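Local coordinates for vitamin B12-binding protein (Vibrio cholerae O395, PDB 5YSC) that binds vitamin B12 in the periplasm and probably delivers it to the membrane subunits of the BtuCDF ABC transporter for import, at residues A[141-152]-A[255-266]. Residues are numbered along the deposited sequence; the frame is centred on the assembly and turned at random.
Sequences RLQDLRTQYASN and LDAVEQVCTYLK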
loop_
_atom_site.group_PDB
_atom_site.type_symbol
_atom_site.label_atom_id
_atom_site.label_comp_id
_atom_site.label_asym_id
_atom_site.label_seq_id
_atom_site.Cartn_x
_atom_site.Cartn_y
_atom_site.Cartn_z
ATOM N N ARG A 141 -16.948 1.542 -6.098
ATOM C CA ARG A 141 -16.071 2.650 -6.483
ATOM C C ARG A 141 -14.933 2.159 -7.372
ATOM O O ARG A 141 -14.527 2.842 -8.314
ATOM C CB ARG A 141 -15.522 3.363 -5.243
ATOM C CG ARG A 141 -14.680 4.579 -5.592
ATOM C CD ARG A 141 -14.225 5.340 -4.372
ATOM N NE ARG A 141 -13.353 6.455 -4.769
ATOM C CZ ARG A 141 -12.481 7.069 -3.964
ATOM N NH1 ARG A 141 -12.320 6.698 -2.702
ATOM N NH2 ARG A 141 -11.726 8.039 -4.424
ATOM N N LEU A 142 -14.409 0.958 -7.106
ATOM C CA LEU A 142 -13.347 0.436 -7.944
ATOM C C LEU A 142 -13.850 0.229 -9.358
ATOM O O LEU A 142 -13.137 0.506 -10.324
ATOM C CB LEU A 142 -12.805 -0.884 -7.375
ATOM C CG LEU A 142 -11.747 -1.603 -8.224
ATOM C CD1 LEU A 142 -10.534 -0.782 -8.516
ATOM C CD2 LEU A 142 -11.292 -2.858 -7.489
ATOM N N GLN A 143 -15.090 -0.244 -9.476
ATOM C CA GLN A 143 -15.732 -0.379 -10.778
ATOM C C GLN A 143 -15.869 0.979 -11.451
ATOM O O GLN A 143 -15.576 1.134 -12.644
ATOM C CB GLN A 143 -17.097 -1.034 -10.600
ATOM C CG GLN A 143 -17.981 -1.062 -11.833
ATOM C CD GLN A 143 -17.364 -1.796 -12.998
ATOM O OE1 GLN A 143 -16.542 -2.704 -12.830
ATOM N NE2 GLN A 143 -17.765 -1.406 -14.205
ATOM N N ASP A 144 -16.310 1.976 -10.692
ATOM C CA ASP A 144 -16.435 3.311 -11.260
ATOM C C ASP A 144 -15.093 3.802 -11.775
ATOM O O ASP A 144 -15.003 4.357 -12.875
ATOM C CB ASP A 144 -16.991 4.276 -10.214
ATOM C CG ASP A 144 -18.429 3.982 -9.828
ATOM O OD1 ASP A 144 -19.143 3.312 -10.612
ATOM O OD2 ASP A 144 -18.837 4.409 -8.723
ATOM N N LEU A 145 -14.030 3.615 -10.985
ATOM C CA LEU A 145 -12.726 4.102 -11.410
ATOM C C LEU A 145 -12.225 3.370 -12.645
ATOM O O LEU A 145 -11.627 3.987 -13.533
ATOM C CB LEU A 145 -11.731 3.978 -10.269
ATOM C CG LEU A 145 -11.974 4.907 -9.094
ATOM C CD1 LEU A 145 -11.160 4.440 -7.879
ATOM C CD2 LEU A 145 -11.613 6.349 -9.481
ATOM N N ARG A 146 -12.420 2.046 -12.710
ATOM C CA ARG A 146 -11.972 1.309 -13.884
ATOM C C ARG A 146 -12.658 1.855 -15.132
ATOM O O ARG A 146 -12.012 2.109 -16.150
ATOM C CB ARG A 146 -12.242 -0.193 -13.695
ATOM C CG ARG A 146 -11.337 -0.882 -12.651
ATOM C CD ARG A 146 -11.676 -2.358 -12.422
ATOM N NE ARG A 146 -10.535 -3.052 -11.818
ATOM C CZ ARG A 146 -10.622 -4.049 -10.945
ATOM N NH1 ARG A 146 -11.804 -4.527 -10.590
ATOM N NH2 ARG A 146 -9.511 -4.577 -10.455
ATOM N N THR A 147 -13.965 2.100 -15.042
ATOM C CA THR A 147 -14.684 2.682 -16.171
ATOM C C THR A 147 -14.127 4.058 -16.512
ATOM O O THR A 147 -13.809 4.347 -17.671
ATOM C CB THR A 147 -16.174 2.771 -15.836
ATOM O OG1 THR A 147 -16.702 1.450 -15.578
ATOM C CG2 THR A 147 -16.941 3.436 -16.984
ATOM N N GLN A 148 -13.963 4.906 -15.502
ATOM C CA GLN A 148 -13.638 6.307 -15.743
ATOM C C GLN A 148 -12.267 6.484 -16.375
ATOM O O GLN A 148 -12.062 7.428 -17.147
ATOM C CB GLN A 148 -13.716 7.087 -14.426
ATOM C CG GLN A 148 -13.346 8.567 -14.533
ATOM C CD GLN A 148 -13.530 9.286 -13.213
ATOM O OE1 GLN A 148 -14.146 8.761 -12.284
ATOM N NE2 GLN A 148 -12.988 10.488 -13.119
ATOM N N TYR A 149 -11.309 5.623 -16.049
ATOM C CA TYR A 149 -9.918 5.827 -16.457
ATOM C C TYR A 149 -9.474 4.808 -17.498
ATOM O O TYR A 149 -8.280 4.516 -17.639
ATOM C CB TYR A 149 -8.989 5.808 -15.241
ATOM C CG TYR A 149 -9.188 7.043 -14.421
ATOM C CD1 TYR A 149 -8.906 8.285 -14.959
ATOM C CD2 TYR A 149 -9.729 6.979 -13.146
ATOM C CE1 TYR A 149 -9.122 9.443 -14.237
ATOM C CE2 TYR A 149 -9.946 8.131 -12.411
ATOM C CZ TYR A 149 -9.632 9.359 -12.971
ATOM O OH TYR A 149 -9.839 10.509 -12.247
ATOM N N ALA A 150 -10.438 4.275 -18.246
ATOM C CA ALA A 150 -10.113 3.341 -19.313
ATOM C C ALA A 150 -9.373 4.050 -20.437
ATOM O O ALA A 150 -8.354 3.556 -20.941
ATOM C CB ALA A 150 -11.402 2.699 -19.819
ATOM N N SER A 151 -9.851 5.244 -20.801
ATOM C CA SER A 151 -9.319 5.971 -21.949
ATOM C C SER A 151 -7.828 6.238 -21.825
ATOM O O SER A 151 -7.171 6.484 -22.847
ATOM C CB SER A 151 -10.065 7.294 -22.136
ATOM O OG SER A 151 -10.814 7.621 -20.976
ATOM N N ASN A 152 -7.275 6.207 -20.610
ATOM C CA ASN A 152 -5.841 6.398 -20.458
ATOM C C ASN A 152 -5.100 5.431 -21.377
ATOM O O ASN A 152 -5.495 4.270 -21.540
ATOM C CB ASN A 152 -5.396 6.188 -19.007
ATOM C CG ASN A 152 -5.871 7.297 -18.067
ATOM O OD1 ASN A 152 -6.778 8.062 -18.396
ATOM N ND2 ASN A 152 -5.246 7.386 -16.894
ATOM N N LEU A 255 -8.234 3.819 -3.147
ATOM C CA LEU A 255 -8.987 4.353 -4.271
ATOM C C LEU A 255 -8.758 5.855 -4.464
ATOM O O LEU A 255 -8.847 6.326 -5.598
ATOM C CB LEU A 255 -10.457 4.022 -4.106
ATOM C CG LEU A 255 -10.680 2.507 -4.077
ATOM C CD1 LEU A 255 -12.193 2.235 -4.020
ATOM C CD2 LEU A 255 -10.028 1.743 -5.222
ATOM N N ASP A 256 -8.365 6.608 -3.418
ATOM C CA ASP A 256 -7.870 7.964 -3.657
ATOM C C ASP A 256 -6.500 7.953 -4.336
ATOM O O ASP A 256 -6.204 8.809 -5.167
ATOM C CB ASP A 256 -7.787 8.770 -2.351
ATOM C CG ASP A 256 -9.166 9.245 -1.855
ATOM O OD1 ASP A 256 -10.069 9.467 -2.692
ATOM O OD2 ASP A 256 -9.373 9.359 -0.652
ATOM N N ALA A 257 -5.643 6.986 -4.024
ATOM C CA ALA A 257 -4.424 6.865 -4.803
ATOM C C ALA A 257 -4.714 6.530 -6.261
ATOM O O ALA A 257 -4.010 7.009 -7.150
ATOM C CB ALA A 257 -3.509 5.792 -4.222
ATOM N N VAL A 258 -5.676 5.635 -6.519
ATOM C CA VAL A 258 -6.083 5.366 -7.894
ATOM C C VAL A 258 -6.477 6.655 -8.587
ATOM O O VAL A 258 -6.008 6.959 -9.684
ATOM C CB VAL A 258 -7.206 4.327 -7.941
ATOM C CG1 VAL A 258 -7.812 4.261 -9.330
ATOM C CG2 VAL A 258 -6.639 2.952 -7.546
ATOM N N GLU A 259 -7.335 7.441 -7.967
ATOM C CA GLU A 259 -7.711 8.719 -8.577
ATOM C C GLU A 259 -6.479 9.600 -8.829
ATOM O O GLU A 259 -6.349 10.231 -9.893
ATOM C CB GLU A 259 -8.760 9.402 -7.669
ATOM C CG GLU A 259 -9.825 10.135 -8.365
ATOM C CD GLU A 259 -10.897 10.636 -7.409
ATOM O OE1 GLU A 259 -11.689 9.801 -6.888
ATOM O OE2 GLU A 259 -10.951 11.877 -7.207
ATOM N N GLN A 260 -5.578 9.703 -7.850
ATOM C CA GLN A 260 -4.436 10.613 -7.977
ATOM C C GLN A 260 -3.520 10.157 -9.100
ATOM O O GLN A 260 -3.128 10.946 -9.969
ATOM C CB GLN A 260 -3.663 10.682 -6.647
ATOM C CG GLN A 260 -2.533 11.702 -6.643
ATOM C CD GLN A 260 -1.782 11.760 -5.349
ATOM O OE1 GLN A 260 -1.409 10.741 -4.771
ATOM N NE2 GLN A 260 -1.535 12.975 -4.888
ATOM N N VAL A 261 -3.164 8.868 -9.078
ATOM C CA VAL A 261 -2.293 8.300 -10.096
ATOM C C VAL A 261 -2.912 8.434 -11.473
ATOM O O VAL A 261 -2.260 8.900 -12.419
ATOM C CB VAL A 261 -1.984 6.820 -9.776
ATOM C CG1 VAL A 261 -1.365 6.097 -11.001
ATOM C CG2 VAL A 261 -1.058 6.808 -8.617
ATOM N N CYS A 262 -4.178 8.021 -11.592
ATOM C CA CYS A 262 -4.882 8.008 -12.870
ATOM C C CYS A 262 -5.075 9.412 -13.425
ATOM O O CYS A 262 -4.976 9.630 -14.644
ATOM C CB CYS A 262 -6.224 7.338 -12.693
ATOM S SG CYS A 262 -6.272 5.556 -12.789
ATOM N N THR A 263 -5.357 10.377 -12.558
ATOM C CA THR A 263 -5.460 11.757 -13.031
ATOM C C THR A 263 -4.132 12.245 -13.599
ATOM O O THR A 263 -4.091 12.858 -14.667
ATOM C CB THR A 263 -5.937 12.672 -11.901
ATOM O OG1 THR A 263 -7.280 12.334 -11.540
ATOM C CG2 THR A 263 -5.845 14.182 -12.334
ATOM N N TYR A 264 -3.025 11.966 -12.906
ATOM C CA TYR A 264 -1.707 12.358 -13.394
ATOM C C TYR A 264 -1.324 11.640 -14.688
ATOM O O TYR A 264 -0.758 12.257 -15.600
ATOM C CB TYR A 264 -0.650 12.091 -12.323
ATOM C CG TYR A 264 -0.520 13.188 -11.277
ATOM C CD1 TYR A 264 -0.386 14.525 -11.663
ATOM C CD2 TYR A 264 -0.482 12.900 -9.906
ATOM C CE1 TYR A 264 -0.253 15.539 -10.738
ATOM C CE2 TYR A 264 -0.350 13.928 -8.971
ATOM C CZ TYR A 264 -0.232 15.237 -9.396
ATOM O OH TYR A 264 -0.112 16.268 -8.503
ATOM N N LEU A 265 -1.537 10.319 -14.769
ATOM C CA LEU A 265 -1.265 9.632 -16.026
ATOM C C LEU A 265 -2.165 10.116 -17.143
ATOM O O LEU A 265 -1.753 10.079 -18.310
ATOM C CB LEU A 265 -1.392 8.125 -15.826
ATOM C CG LEU A 265 -0.078 7.370 -15.617
ATOM C CD1 LEU A 265 1.064 8.188 -15.047
ATOM C CD2 LEU A 265 -0.292 6.078 -14.807
ATOM N N LYS A 266 -3.375 10.594 -16.822
ATOM C CA LYS A 266 -4.203 11.237 -17.848
ATOM C C LYS A 266 -3.570 12.522 -18.351
ATOM O O LYS A 266 -3.469 12.742 -19.564
ATOM C CB LYS A 266 -5.592 11.520 -17.305
ATOM C CG LYS A 266 -6.559 11.977 -18.346
ATOM C CD LYS A 266 -7.861 12.277 -17.706
ATOM C CE LYS A 266 -8.896 12.587 -18.714
ATOM N NZ LYS A 266 -10.137 13.100 -18.055
HETATM O O HOH W 1 -11.615 7.674 0.132
HETATM O O HOH W 2 -13.819 7.884 -7.576
#
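R141 reaches across to two acids one helical turn apart, D256 and E259, and a single nitrogen serves both. R141 NH2 donates an almost straight bond to D256 OD1 (2.8 Å) and a more bent one to E259 OE1 (3.0 Å). Both acceptors lie close to the guanidinium plane, yet each carboxylate is met from above its own plane. The extended chain of R141, with CG anti to the backbone N (chi1 -176°), runs past L255 in the opposite direction and lays one guanidinium face over L255 CB. Two waters widen the network: one links R141 NE to E259 OE1, the other donates to D256 OD2 and accepts only a weak bond from R141 NH1. Sharing one cation should ease the repulsion between the two acids.

Apolar contacts fill the space behind this network. L145 CD1 meets V258 CG1 at 3.7 Å and also touches L255 CB, while L142 crosses L255 at roughly a right angle.

Just past the end of helix 128-148, the Y149 ring lies flat on C262. C262 CB sits 3.5 Å from the Y149 ring centroid and only 12° off the normal, a CH-pi contact; C262 SG lies obliquely, 4.2 Å from the same Y149 centroid, a sulfur-aromatic contact. Q148 CG covers the opposite face, and C262 SG is itself tied to C182 by a disulfide.

N152 closes the far end: N152 ND2 donates to C262 O (3.2 Å), an oxygen that also accepts the helical bond from K266 N.

Here the last turns of the interdomain helix characteristic of BtuF-type binding proteins, 141-148, run nearly parallel (8°) to 255-266 of the C-terminal helix, and the chain then turns into strand 155-159 of the second lobe.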